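Local atomic coordinates of nidogen-1 (Mus musculus, PDB entry 1GL4), a protein that binds laminin, collagen IV and perlecan in basement membranes and probably takes part in contacts between cells and the extracellular matrix. Residues Gln50-Lys55 against Leu164-Glu169; Arg59-Ser64 against Glu171-Gln176; Val67-Glu72 against Thr93-Val98; Asp121-Gly126 against Ala244-Gln249; Gln249-Asp254 against Leu271-Gly276. All blocks are in the same frame, centred on the assembly; numbering follows the deposited sequence.

Contact 1: residues Gln50-Lys55 against Leu164-Glu169; sequences QRVNGK and LTISTE
Arg51, Asn53 and Lys55 present backbone atoms to Leu164, Ile166 and Thr168, joining two parallel strands of the G2 beta-barrel. Leu164 N donates to Arg51 O at 3.0 Å, and Leu164 O receives Asn53 N at 3.1 Å, both nearly straight. The next bond, Ile166 N to Asn53 O, is more bent (145° at the hydrogen), its donor above the carbonyl plane. At Gly54 the strands crowd together: Ile166 O lies 2.9 Å from Gly54 CA in a close CH...O contact, where any side chain would collide with that oxygen. A water donates to Ile166 O (2.8 Å) and Lys55 O and accepts from Thr168 OG1, bridging the irregular place before Thr168 N reaches Lys55 O at 3.0 Å.

On the buried face, Val52 CG1 is anti to the backbone N (chi1 -163°) and meets Ile166 CG2 at 3.5 Å and Leu164 CB at 3.9 Å; beta-branched Val52 and Ile166 suit an extended backbone. Further out, Thr165 OG1 is held by Gly157 O and Ser156 N, Thr168 OG1 also by Gln153 OE1, and Lys55 NZ by Asp75 and Asn73. Asn53 OD1 bonds to His77 ND1 and Arg51 packs on Tyr79; His77 and Tyr79 are both involved in perlecan binding. The chemistry is thus divided: hydrocarbon seals one face, while polar Arg51 and Asn53 on the other reach the second protein chain of the assembly.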
# COMPACT_ATOMS: atom_id res chain seq x y z
N GLN A 50 -0.96 -9.93 5.12
CA GLN A 50 -1.22 -10.33 3.73
C GLN A 50 -0.13 -9.75 2.83
O GLN A 50 0.41 -8.68 3.12
CB GLN A 50 -2.58 -9.84 3.25
CG GLN A 50 -3.80 -10.47 3.94
CD GLN A 50 -3.92 -11.97 3.68
OE1 GLN A 50 -3.71 -12.45 2.56
NE2 GLN A 50 -4.29 -12.72 4.72
N ARG A 51 0.19 -10.46 1.76
CA ARG A 51 1.21 -10.00 0.82
C ARG A 51 0.65 -9.89 -0.59
O ARG A 51 -0.21 -10.68 -0.99
CB ARG A 51 2.40 -10.96 0.84
CG ARG A 51 3.13 -10.99 2.17
CD ARG A 51 4.30 -11.96 2.17
NE ARG A 51 3.87 -13.35 2.05
CZ ARG A 51 4.69 -14.40 2.12
NH1 ARG A 51 5.99 -14.22 2.30
NH2 ARG A 51 4.20 -15.62 2.00
N VAL A 52 1.13 -8.89 -1.34
CA VAL A 52 0.70 -8.66 -2.71
C VAL A 52 1.95 -8.69 -3.60
O VAL A 52 2.94 -8.03 -3.29
CB VAL A 52 0.02 -7.28 -2.87
CG1 VAL A 52 -0.76 -7.23 -4.18
CG2 VAL A 52 -0.90 -7.00 -1.69
N ASN A 53 1.91 -9.47 -4.68
CA ASN A 53 3.05 -9.60 -5.58
C ASN A 53 2.67 -9.43 -7.05
O ASN A 53 1.56 -9.80 -7.46
CB ASN A 53 3.72 -10.96 -5.40
CG ASN A 53 4.44 -11.09 -4.07
OD1 ASN A 53 5.40 -10.37 -3.80
ND2 ASN A 53 3.97 -12.01 -3.24
N GLY A 54 3.59 -8.90 -7.84
CA GLY A 54 3.33 -8.72 -9.25
C GLY A 54 4.51 -8.11 -9.99
O GLY A 54 5.56 -7.83 -9.39
N LYS A 55 4.34 -7.90 -11.29
CA LYS A 55 5.39 -7.33 -12.12
C LYS A 55 5.05 -5.90 -12.53
O LYS A 55 3.88 -5.51 -12.55
CB LYS A 55 5.59 -8.19 -13.37
CG LYS A 55 6.20 -9.55 -13.12
CD LYS A 55 7.64 -9.44 -12.65
CE LYS A 55 8.29 -10.82 -12.56
NZ LYS A 55 9.72 -10.75 -12.14
N LEU A 164 -1.81 -12.22 -2.98
CA LEU A 164 -2.79 -11.38 -3.67
C LEU A 164 -1.99 -11.02 -4.93
O LEU A 164 -0.76 -11.04 -4.89
CB LEU A 164 -3.11 -10.12 -2.87
CG LEU A 164 -4.18 -10.22 -1.76
CD1 LEU A 164 -5.55 -10.42 -2.39
CD2 LEU A 164 -3.87 -11.35 -0.80
N THR A 165 -2.67 -10.71 -6.02
CA THR A 165 -1.97 -10.40 -7.27
C THR A 165 -2.18 -9.00 -7.84
O THR A 165 -3.26 -8.42 -7.70
CB THR A 165 -2.35 -11.43 -8.35
OG1 THR A 165 -3.77 -11.46 -8.49
CG2 THR A 165 -1.84 -12.81 -7.97
N ILE A 166 -1.15 -8.47 -8.49
CA ILE A 166 -1.22 -7.14 -9.08
C ILE A 166 -0.20 -6.96 -10.21
O ILE A 166 1.00 -7.13 -10.03
CB ILE A 166 -0.99 -6.04 -8.01
CG1 ILE A 166 -1.10 -4.64 -8.65
CG2 ILE A 166 0.38 -6.21 -7.35
CD1 ILE A 166 -0.85 -3.49 -7.67
N SER A 167 -0.71 -6.61 -11.39
CA SER A 167 0.11 -6.37 -12.58
C SER A 167 0.07 -4.87 -12.87
O SER A 167 -1.01 -4.28 -12.95
CB SER A 167 -0.46 -7.15 -13.77
OG SER A 167 0.26 -6.88 -14.96
N THR A 168 1.24 -4.24 -13.03
CA THR A 168 1.30 -2.80 -13.27
C THR A 168 1.95 -2.38 -14.59
O THR A 168 2.97 -2.93 -15.00
CB THR A 168 2.05 -2.09 -12.12
OG1 THR A 168 1.39 -2.37 -10.88
CG2 THR A 168 2.08 -0.57 -12.33
N GLU A 169 1.34 -1.40 -15.26
CA GLU A 169 1.84 -0.88 -16.52
C GLU A 169 1.81 0.66 -16.46
O GLU A 169 0.78 1.24 -16.15
CB GLU A 169 0.97 -1.40 -17.67
CG GLU A 169 1.49 -1.10 -19.05
CD GLU A 169 0.72 -1.85 -20.14
OE1 GLU A 169 1.11 -1.73 -21.32
OE2 GLU A 169 -0.25 -2.57 -19.80
O HOH W 1 2.48 -4.75 -10.04

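Contact 2: residues Arg59-Ser64 against Glu171-Gln176; sequences RIFVGS and EGRVPQ
Gly63 O is gripped twice, by Arg173 NH1 at 2.9 Å and by a water at 2.7 Å; it lies near the guanidinium plane, while NH1 stands above the carbonyl plane. Arg173 NH1 also bonds to Ser65 O, tying down the turn after the strand. The arginine bends at chi3 (-58°), turning NE back toward Arg59-Ser64, with one guanidinium face against Phe61 CB, 3.4 Å above the plane. An alanine in place of Arg173 would probably cost Gly63 O and Ser65 O their shared NH1 donor, bare the flank of Phe61 and leave the turn freer to move.

Beneath runs a parallel ladder of four backbone bonds, from Gly172 N to Arg59 O through to Gly63 N to Val174 O at 2.8 Å. Gly63, at positive phi, and Gly172 adopt backbone angles that favour glycine. On the other face Ile60 CG2 meets Val174 CG2 at 3.8 Å, and Val62 CG1 touches Gln176 CB. Back on the face of Phe61, Arg59 NE and Glu171 OE2 form a long salt bridge at 4.0 Å. Strand 49-62 is flanked by Val69 of strand 69-81 and by Arg173, while Val174 packs on Phe142 of strand 133-142.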
# COMPACT_ATOMS: atom_id res chain seq x y z
N ARG A 59 7.37 2.68 -19.67
CA ARG A 59 7.94 3.39 -20.82
C ARG A 59 7.69 4.84 -20.42
O ARG A 59 6.62 5.39 -20.69
CB ARG A 59 7.17 3.04 -22.10
CG ARG A 59 7.65 3.75 -23.36
CD ARG A 59 6.73 3.45 -24.54
NE ARG A 59 7.03 4.27 -25.71
CZ ARG A 59 8.12 4.13 -26.47
NH1 ARG A 59 9.02 3.20 -26.18
NH2 ARG A 59 8.30 4.93 -27.52
N ILE A 60 8.67 5.44 -19.76
CA ILE A 60 8.51 6.80 -19.25
C ILE A 60 9.51 7.85 -19.72
O ILE A 60 10.72 7.69 -19.55
CB ILE A 60 8.53 6.77 -17.70
CG1 ILE A 60 7.39 5.87 -17.20
CG2 ILE A 60 8.38 8.18 -17.15
CD1 ILE A 60 7.43 5.60 -15.72
N PHE A 61 8.99 8.94 -20.27
CA PHE A 61 9.84 10.05 -20.71
C PHE A 61 10.04 10.97 -19.49
O PHE A 61 9.07 11.36 -18.85
CB PHE A 61 9.15 10.86 -21.82
CG PHE A 61 8.90 10.09 -23.10
CD1 PHE A 61 7.80 9.25 -23.22
CD2 PHE A 61 9.77 10.22 -24.18
CE1 PHE A 61 7.56 8.55 -24.41
CE2 PHE A 61 9.53 9.53 -25.38
CZ PHE A 61 8.43 8.69 -25.49
N VAL A 62 11.29 11.30 -19.18
CA VAL A 62 11.58 12.17 -18.04
C VAL A 62 11.91 13.60 -18.50
O VAL A 62 12.71 13.80 -19.42
CB VAL A 62 12.78 11.65 -17.21
CG1 VAL A 62 13.07 12.59 -16.05
CG2 VAL A 62 12.49 10.25 -16.69
N GLY A 63 11.28 14.58 -17.86
CA GLY A 63 11.52 15.97 -18.23
C GLY A 63 11.22 16.26 -19.69
O GLY A 63 10.10 16.08 -20.14
N SER A 64 12.23 16.70 -20.43
CA SER A 64 12.04 17.03 -21.84
C SER A 64 12.68 16.00 -22.77
O SER A 64 12.79 16.24 -23.98
CB SER A 64 12.64 18.41 -22.14
OG SER A 64 14.05 18.39 -22.03
N GLU A 171 2.94 4.37 -18.52
CA GLU A 171 3.37 4.97 -19.78
C GLU A 171 3.05 6.46 -19.88
O GLU A 171 1.92 6.88 -19.63
CB GLU A 171 2.74 4.23 -20.96
CG GLU A 171 3.08 4.82 -22.32
CD GLU A 171 2.56 3.98 -23.47
OE1 GLU A 171 1.36 3.62 -23.46
OE2 GLU A 171 3.35 3.69 -24.39
N GLY A 172 4.05 7.26 -20.25
CA GLY A 172 3.82 8.69 -20.38
C GLY A 172 5.02 9.53 -20.03
O GLY A 172 6.16 9.08 -20.13
N ARG A 173 4.77 10.76 -19.61
CA ARG A 173 5.84 11.69 -19.27
C ARG A 173 5.68 12.27 -17.87
O ARG A 173 4.57 12.58 -17.44
CB ARG A 173 5.86 12.83 -20.30
CG ARG A 173 6.93 13.92 -20.08
CD ARG A 173 6.86 14.98 -21.18
NE ARG A 173 7.06 14.40 -22.52
CZ ARG A 173 8.24 14.10 -23.05
NH1 ARG A 173 9.36 14.33 -22.37
NH2 ARG A 173 8.31 13.55 -24.25
N VAL A 174 6.79 12.40 -17.15
CA VAL A 174 6.80 12.98 -15.81
C VAL A 174 7.91 14.02 -15.73
O VAL A 174 8.91 13.92 -16.45
CB VAL A 174 7.06 11.92 -14.71
CG1 VAL A 174 5.95 10.86 -14.72
CG2 VAL A 174 8.43 11.27 -14.91
N PRO A 175 7.74 15.05 -14.88
CA PRO A 175 8.75 16.10 -14.73
C PRO A 175 10.02 15.50 -14.12
O PRO A 175 9.97 14.50 -13.41
CB PRO A 175 8.09 17.10 -13.78
CG PRO A 175 6.61 16.82 -13.91
CD PRO A 175 6.56 15.32 -14.04
N GLN A 176 11.17 16.12 -14.39
CA GLN A 176 12.43 15.62 -13.85
C GLN A 176 12.70 16.11 -12.44
O GLN A 176 12.54 17.29 -12.13
CB GLN A 176 13.59 16.05 -14.74
CG GLN A 176 14.94 15.55 -14.27
CD GLN A 176 16.07 16.07 -15.13
OE1 GLN A 176 16.37 17.27 -15.13
NE2 GLN A 176 16.70 15.18 -15.88
O HOH W 2 8.31 16.69 -18.27

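Contact 3: residues Val67-Glu72 against Thr93-Val98; sequences VPVVFE and TIPETV
Phe71 and Val69, two residues apart on one strand, turn the same way and lay their side chains on the bend formed by Ile94, Pro95, Thr97 and Val98. The phenylalanine places CG between its backbone N and carbonyl carbon, the crowded position (chi1 55°), and from there the ring passes obliquely across Ile94. Ile94 CD1 comes over one face of the ring in a CH-pi contact, 4.3 Å from the centroid and 23° off the normal, displaced toward CE1 and CZ. Two further groups approach the same ring at a slant: Val98 CG1 is 4.2 Å from Phe71 CE2, and Pro95 CD is 4.3 Å from Phe71 CD2. The flat ring can therefore serve three apolar partners.

Val69 sets both methyls against Thr97, with CG1 at 3.5 Å and CG2 at 3.7 Å from Thr97 OG1. Val69 CG1 also lies 4.3 Å from Pro95 CG. Val98 N bonds to Pro95 O, closing a turn for which rigid Pro95 is a fitting start.

The bend is tied to Arg265 through backbone bonds of Thr93 and Ile94 and a salt bridge from Glu96, while Phe71 continues onto Val56. A strand wall met by a short helical segment at its rim is consistent with the GFP-like barrel of the G2 domain, whose chain leaves the wall for an internal helix.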
# COMPACT_ATOMS: atom_id res chain seq x y z
N VAL A 67 13.63 10.42 -25.60
CA VAL A 67 13.86 8.98 -25.53
C VAL A 67 13.39 8.53 -24.15
O VAL A 67 13.81 9.07 -23.13
CB VAL A 67 15.35 8.64 -25.69
CG1 VAL A 67 15.56 7.14 -25.52
CG2 VAL A 67 15.83 9.08 -27.07
N PRO A 68 12.50 7.53 -24.09
CA PRO A 68 12.01 7.08 -22.79
C PRO A 68 12.87 6.04 -22.08
O PRO A 68 13.67 5.34 -22.70
CB PRO A 68 10.63 6.53 -23.14
CG PRO A 68 10.92 5.82 -24.44
CD PRO A 68 11.81 6.83 -25.19
N VAL A 69 12.71 5.97 -20.76
CA VAL A 69 13.41 4.97 -19.97
C VAL A 69 12.43 3.80 -20.00
O VAL A 69 11.24 3.96 -19.72
CB VAL A 69 13.60 5.43 -18.51
CG1 VAL A 69 14.22 4.31 -17.68
CG2 VAL A 69 14.49 6.67 -18.47
N VAL A 70 12.94 2.62 -20.35
CA VAL A 70 12.09 1.44 -20.44
C VAL A 70 12.55 0.34 -19.50
O VAL A 70 13.73 0.03 -19.42
CB VAL A 70 12.09 0.88 -21.89
CG1 VAL A 70 11.18 -0.33 -21.99
CG2 VAL A 70 11.64 1.97 -22.86
N PHE A 71 11.60 -0.25 -18.78
CA PHE A 71 11.94 -1.34 -17.89
C PHE A 71 10.80 -2.36 -17.87
O PHE A 71 9.63 -2.01 -17.89
CB PHE A 71 12.28 -0.84 -16.48
CG PHE A 71 11.21 0.01 -15.85
CD1 PHE A 71 10.17 -0.58 -15.14
CD2 PHE A 71 11.26 1.40 -15.94
CE1 PHE A 71 9.19 0.21 -14.52
CE2 PHE A 71 10.29 2.19 -15.33
CZ PHE A 71 9.25 1.59 -14.61
N GLU A 72 11.18 -3.63 -17.87
CA GLU A 72 10.22 -4.71 -17.85
C GLU A 72 10.69 -5.76 -16.85
O GLU A 72 11.88 -5.83 -16.53
CB GLU A 72 10.09 -5.32 -19.25
CG GLU A 72 9.58 -4.32 -20.29
CD GLU A 72 9.88 -4.73 -21.72
OE1 GLU A 72 11.08 -4.92 -22.04
OE2 GLU A 72 8.94 -4.84 -22.53
N THR A 93 14.49 -2.82 -8.99
CA THR A 93 15.19 -2.94 -10.24
C THR A 93 14.52 -1.78 -10.95
O THR A 93 13.84 -1.94 -11.96
CB THR A 93 14.95 -4.28 -10.98
OG1 THR A 93 13.55 -4.45 -11.24
CG2 THR A 93 15.49 -5.44 -10.15
N ILE A 94 14.67 -0.61 -10.33
CA ILE A 94 14.16 0.64 -10.87
C ILE A 94 15.41 1.46 -11.13
O ILE A 94 16.16 1.76 -10.20
CB ILE A 94 13.25 1.38 -9.85
CG1 ILE A 94 11.87 0.72 -9.78
CG2 ILE A 94 13.10 2.84 -10.26
CD1 ILE A 94 11.04 0.85 -11.05
N PRO A 95 15.66 1.83 -12.40
CA PRO A 95 16.82 2.61 -12.85
C PRO A 95 16.93 3.98 -12.18
O PRO A 95 15.92 4.64 -11.95
CB PRO A 95 16.59 2.75 -14.35
CG PRO A 95 15.74 1.55 -14.69
CD PRO A 95 14.78 1.51 -13.54
N GLU A 96 18.16 4.39 -11.89
CA GLU A 96 18.42 5.68 -11.26
C GLU A 96 17.94 6.81 -12.17
O GLU A 96 17.67 7.92 -11.72
CB GLU A 96 19.92 5.88 -11.00
CG GLU A 96 20.74 4.60 -11.04
CD GLU A 96 20.79 3.97 -12.42
OE1 GLU A 96 21.16 4.68 -13.38
OE2 GLU A 96 20.45 2.77 -12.54
N THR A 97 17.84 6.52 -13.46
CA THR A 97 17.40 7.49 -14.45
C THR A 97 15.92 7.87 -14.29
O THR A 97 15.47 8.86 -14.87
CB THR A 97 17.61 6.96 -15.88
OG1 THR A 97 17.00 5.67 -16.00
CG2 THR A 97 19.09 6.85 -16.19
N VAL A 98 15.18 7.10 -13.51
CA VAL A 98 13.76 7.39 -13.33
C VAL A 98 13.33 7.31 -11.87
O VAL A 98 12.29 7.85 -11.49
CB VAL A 98 12.89 6.41 -14.18
CG1 VAL A 98 12.81 5.04 -13.50
CG2 VAL A 98 11.50 6.99 -14.40

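Contact 4: residues Asp121-Gly126 against Ala244-Gln249; sequences DGFKNG and ALPSTQ
Phe123 turns the rim of its ring to Gln249: Gln249 CG lies in the ring plane, 3.8 Å from Phe123 CD2. Thr248 O also sits near the plane at this edge, and Asp121 CB, from the ring's own loop, lies at the edge as well. The flat amide of Gln249 stands 83° from the ring, and the two side chains slide past each other in opposite directions. Pro246 arrives at a slant, its CG 4.1 Å from Phe123 CE2, a compact apolar ring against an aromatic one.

The contact joins the loop that ends at a helix N-cap to the chain entering strand 248-261 of the G2 barrel. Asn125 is the cap: its OD1 accepts from Ser128 N of helix 126-130, while ND2 bonds to Ala117 O. Asparagine suits this place because its short side chain can take up an amide left over at a helix start.

Next along the loop, Lys124 and Leu245 cross at about a right angle, with Lys124 CD 4.0 Å from Leu245 CD2; both side chains also rest on Ile129. Lysine suits this surface position, since its aliphatic stem can pack while the chain extends onward. Its backbone N, buried by the contact, has no partner in the model.

Gln249 supplies the polar link. Its chain runs extended, with CD anti to CA (chi2 -178°), and carries the amide past Phe123. At its end Gln249 NE2 donates to Lys124 O at 3.1 Å, in the carbonyl plane and 154° at the hydrogen.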
# COMPACT_ATOMS: atom_id res chain seq x y z
N ASP A 121 -17.32 2.39 11.11
CA ASP A 121 -18.78 2.41 11.09
C ASP A 121 -19.33 1.41 10.08
O ASP A 121 -19.01 0.23 10.13
CB ASP A 121 -19.30 3.82 10.76
CG ASP A 121 -18.97 4.83 11.85
OD1 ASP A 121 -19.41 4.63 13.00
OD2 ASP A 121 -18.27 5.82 11.55
N GLY A 122 -20.17 1.89 9.17
CA GLY A 122 -20.74 1.00 8.16
C GLY A 122 -20.12 1.21 6.79
O GLY A 122 -20.83 1.42 5.81
N PHE A 123 -18.79 1.17 6.72
CA PHE A 123 -18.09 1.37 5.45
C PHE A 123 -17.10 0.24 5.16
O PHE A 123 -16.47 -0.29 6.07
CB PHE A 123 -17.38 2.73 5.46
CG PHE A 123 -18.33 3.89 5.59
CD1 PHE A 123 -18.93 4.17 6.81
CD2 PHE A 123 -18.69 4.64 4.47
CE1 PHE A 123 -19.89 5.18 6.92
CE2 PHE A 123 -19.64 5.65 4.57
CZ PHE A 123 -20.25 5.92 5.80
N LYS A 124 -16.98 -0.11 3.88
CA LYS A 124 -16.10 -1.20 3.46
C LYS A 124 -14.86 -0.72 2.70
O LYS A 124 -14.94 0.24 1.93
CB LYS A 124 -16.88 -2.17 2.57
CG LYS A 124 -18.17 -2.68 3.19
CD LYS A 124 -18.81 -3.74 2.32
CE LYS A 124 -19.89 -4.48 3.10
NZ LYS A 124 -20.35 -5.69 2.36
N ASN A 125 -13.73 -1.40 2.90
CA ASN A 125 -12.51 -1.02 2.18
C ASN A 125 -12.51 -1.70 0.81
O ASN A 125 -13.43 -2.45 0.49
CB ASN A 125 -11.23 -1.41 2.95
CG ASN A 125 -11.16 -2.89 3.30
OD1 ASN A 125 -11.69 -3.74 2.58
ND2 ASN A 125 -10.47 -3.21 4.40
N GLY A 126 -11.48 -1.43 0.01
CA GLY A 126 -11.41 -2.00 -1.33
C GLY A 126 -11.51 -3.52 -1.45
O GLY A 126 -12.13 -4.03 -2.38
N ALA A 244 -27.41 -1.71 -0.53
CA ALA A 244 -26.59 -0.98 -1.49
C ALA A 244 -25.38 -0.32 -0.83
O ALA A 244 -25.46 0.13 0.31
CB ALA A 244 -27.43 0.07 -2.19
N LEU A 245 -24.27 -0.27 -1.55
CA LEU A 245 -23.06 0.37 -1.03
C LEU A 245 -23.26 1.88 -1.00
O LEU A 245 -24.06 2.42 -1.77
CB LEU A 245 -21.86 0.03 -1.93
CG LEU A 245 -21.27 -1.38 -1.81
CD1 LEU A 245 -20.22 -1.59 -2.88
CD2 LEU A 245 -20.67 -1.56 -0.42
N PRO A 246 -22.54 2.59 -0.12
CA PRO A 246 -22.68 4.04 -0.04
C PRO A 246 -22.31 4.66 -1.38
O PRO A 246 -21.42 4.17 -2.07
CB PRO A 246 -21.70 4.43 1.06
CG PRO A 246 -21.67 3.21 1.93
CD PRO A 246 -21.62 2.09 0.92
N SER A 247 -23.01 5.74 -1.76
CA SER A 247 -22.72 6.40 -3.03
C SER A 247 -21.39 7.13 -2.98
O SER A 247 -20.75 7.35 -4.01
CB SER A 247 -23.86 7.36 -3.39
OG SER A 247 -24.22 8.17 -2.29
N THR A 248 -20.95 7.50 -1.77
CA THR A 248 -19.68 8.20 -1.59
C THR A 248 -19.02 7.78 -0.28
O THR A 248 -19.66 7.76 0.77
CB THR A 248 -19.87 9.73 -1.55
OG1 THR A 248 -20.54 10.16 -2.75
CG2 THR A 248 -18.52 10.43 -1.46
N GLN A 249 -17.73 7.45 -0.34
CA GLN A 249 -16.96 7.08 0.85
C GLN A 249 -15.70 7.94 0.89
O GLN A 249 -15.15 8.30 -0.14
CB GLN A 249 -16.59 5.59 0.82
CG GLN A 249 -17.81 4.65 0.81
CD GLN A 249 -17.43 3.18 0.84
OE1 GLN A 249 -18.29 2.30 0.74
NE2 GLN A 249 -16.14 2.90 0.99

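Contact 5: residues Gln249-Asp254 against Leu271-Gly276; sequences QQLSVD and LSNSIG
Gln250 and Gly276, Ser252 and Ser274, and Asp254 and Ser272 face one another as antiparallel hydrogen-bonded pairs, each joined by two backbone bonds. All six N-H and C=O groups on each strand's facing edge are thereby answered. Gln250 N reaches Gly276 O at 2.8 Å, and Ser252 N reaches Ser274 O at 2.9 Å, almost straight at 172°; Ser274 N returns to Ser252 O at 3.1 Å with more bend.

The alternate residues bond outward: Leu251 with Glu190 and Val253 with Tyr188 on one flank, Leu271 with Ser87 and Asn273 with Gly85 on the other. Among side chains, Ser272 OG bonds to Arg86 NH1, and Asn273 ND2 makes a weak bond to Gly85 O. Asn273 OD1 meets carbon on this side, with Val253 CG2 at 3.6 Å and Leu251 CD2 at 4.0 Å.

Leu251, Val253 and Ile275 share the face of Asn273. Leu251 CD1 lies 4.0 Å from Ile275 CD1, and Val253 CG1 is 3.9 Å from Leu271 CD1. An alanine at Leu251 would lose the CD1 contact with Ile275 CD1 and the CD2 contact with Asn273 OD1, probably opening a gap between these groups. The small serines Ser252 and Ser274 suit the other, partly exposed face.

The strand axes, 4.8 Å apart at closest approach, run at 160°, nearly antiparallel. This is a regular beta hairpin, strands 248-261 and 266-276, flanked by strands 182-195 and 86-92 as successive staves of the G2 barrel.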
# COMPACT_ATOMS: atom_id res chain seq x y z
N GLN A 249 -17.73 7.45 -0.34
CA GLN A 249 -16.96 7.08 0.85
C GLN A 249 -15.70 7.94 0.89
O GLN A 249 -15.15 8.30 -0.14
CB GLN A 249 -16.59 5.59 0.82
CG GLN A 249 -17.81 4.65 0.81
CD GLN A 249 -17.43 3.18 0.84
OE1 GLN A 249 -18.29 2.30 0.74
NE2 GLN A 249 -16.14 2.90 0.99
N GLN A 250 -15.23 8.27 2.09
CA GLN A 250 -14.04 9.10 2.22
C GLN A 250 -12.82 8.34 2.73
O GLN A 250 -12.88 7.68 3.76
CB GLN A 250 -14.33 10.28 3.15
CG GLN A 250 -13.11 11.14 3.46
CD GLN A 250 -13.43 12.29 4.40
OE1 GLN A 250 -12.68 12.57 5.33
NE2 GLN A 250 -14.55 12.96 4.14
N LEU A 251 -11.72 8.45 1.98
CA LEU A 251 -10.48 7.80 2.37
C LEU A 251 -9.59 8.86 3.02
O LEU A 251 -9.30 9.89 2.42
CB LEU A 251 -9.75 7.21 1.15
CG LEU A 251 -8.48 6.41 1.43
CD1 LEU A 251 -8.86 5.03 1.97
CD2 LEU A 251 -7.64 6.24 0.15
N SER A 252 -9.18 8.60 4.26
CA SER A 252 -8.30 9.51 4.99
C SER A 252 -6.89 8.91 4.99
O SER A 252 -6.68 7.78 5.45
CB SER A 252 -8.81 9.69 6.43
OG SER A 252 -10.10 10.30 6.43
N VAL A 253 -5.93 9.67 4.46
CA VAL A 253 -4.55 9.22 4.34
C VAL A 253 -3.57 10.06 5.16
O VAL A 253 -3.67 11.28 5.19
CB VAL A 253 -4.10 9.26 2.87
CG1 VAL A 253 -2.69 8.69 2.74
CG2 VAL A 253 -5.08 8.48 2.00
N ASP A 254 -2.61 9.39 5.79
CA ASP A 254 -1.60 10.08 6.59
C ASP A 254 -0.32 9.26 6.73
O ASP A 254 -0.25 8.13 6.26
CB ASP A 254 -2.15 10.43 7.97
CG ASP A 254 -2.04 9.27 8.95
OD1 ASP A 254 -2.65 8.21 8.70
OD2 ASP A 254 -1.35 9.43 9.97
N LEU A 271 2.11 4.25 3.51
CA LEU A 271 1.03 5.13 3.95
C LEU A 271 -0.04 4.46 4.81
O LEU A 271 -0.25 3.24 4.74
CB LEU A 271 0.38 5.84 2.75
CG LEU A 271 0.11 5.21 1.38
CD1 LEU A 271 -0.61 6.23 0.49
CD2 LEU A 271 1.41 4.80 0.72
N SER A 272 -0.69 5.27 5.64
CA SER A 272 -1.74 4.79 6.54
C SER A 272 -3.11 5.20 6.02
O SER A 272 -3.29 6.34 5.57
CB SER A 272 -1.49 5.34 7.94
OG SER A 272 -0.27 4.82 8.45
N ASN A 273 -4.08 4.29 6.11
CA ASN A 273 -5.42 4.54 5.57
C ASN A 273 -6.61 4.14 6.43
O ASN A 273 -6.58 3.10 7.10
CB ASN A 273 -5.55 3.78 4.24
CG ASN A 273 -4.44 4.11 3.27
OD1 ASN A 273 -4.62 4.89 2.35
ND2 ASN A 273 -3.26 3.51 3.49
N SER A 274 -7.66 4.96 6.38
CA SER A 274 -8.93 4.73 7.08
C SER A 274 -10.05 5.06 6.09
O SER A 274 -9.94 6.03 5.34
CB SER A 274 -9.07 5.64 8.31
OG SER A 274 -8.31 5.15 9.40
N ILE A 275 -11.10 4.25 6.07
CA ILE A 275 -12.22 4.50 5.15
C ILE A 275 -13.52 4.68 5.95
O ILE A 275 -13.82 3.90 6.85
CB ILE A 275 -12.37 3.33 4.13
CG1 ILE A 275 -13.35 3.72 3.02
CG2 ILE A 275 -12.86 2.07 4.82
CD1 ILE A 275 -12.80 4.71 2.03
N GLY A 276 -14.27 5.74 5.63
CA GLY A 276 -15.50 6.00 6.34
C GLY A 276 -16.38 7.07 5.71
O GLY A 276 -16.23 7.38 4.53

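All five contacts belong to the G2 beta-barrel. Contacts 1 and 2, centres about 23 Å apart, follow strand 49-62 and cross along the chain; contact 4 crosses both, and contact 5 follows all the others in series. Contact 3, nested within the loops that contacts 1 and 2 close, has its centre about 10 Å from that of contact 2, which it touches where Ile60 O meets Val69 N at 2.9 Å. Contacts 4 and 5 share Gln249, their centres about 12 Å apart; those of contacts 3 and 4 are about 38 Å apart. Contacts 1 and 2 pair sequence-distant strands, contact 5 is a local hairpin, and contacts 3 and 4 pack connecting segments on the wall; contact 1 adjoins perlecan-binding residues.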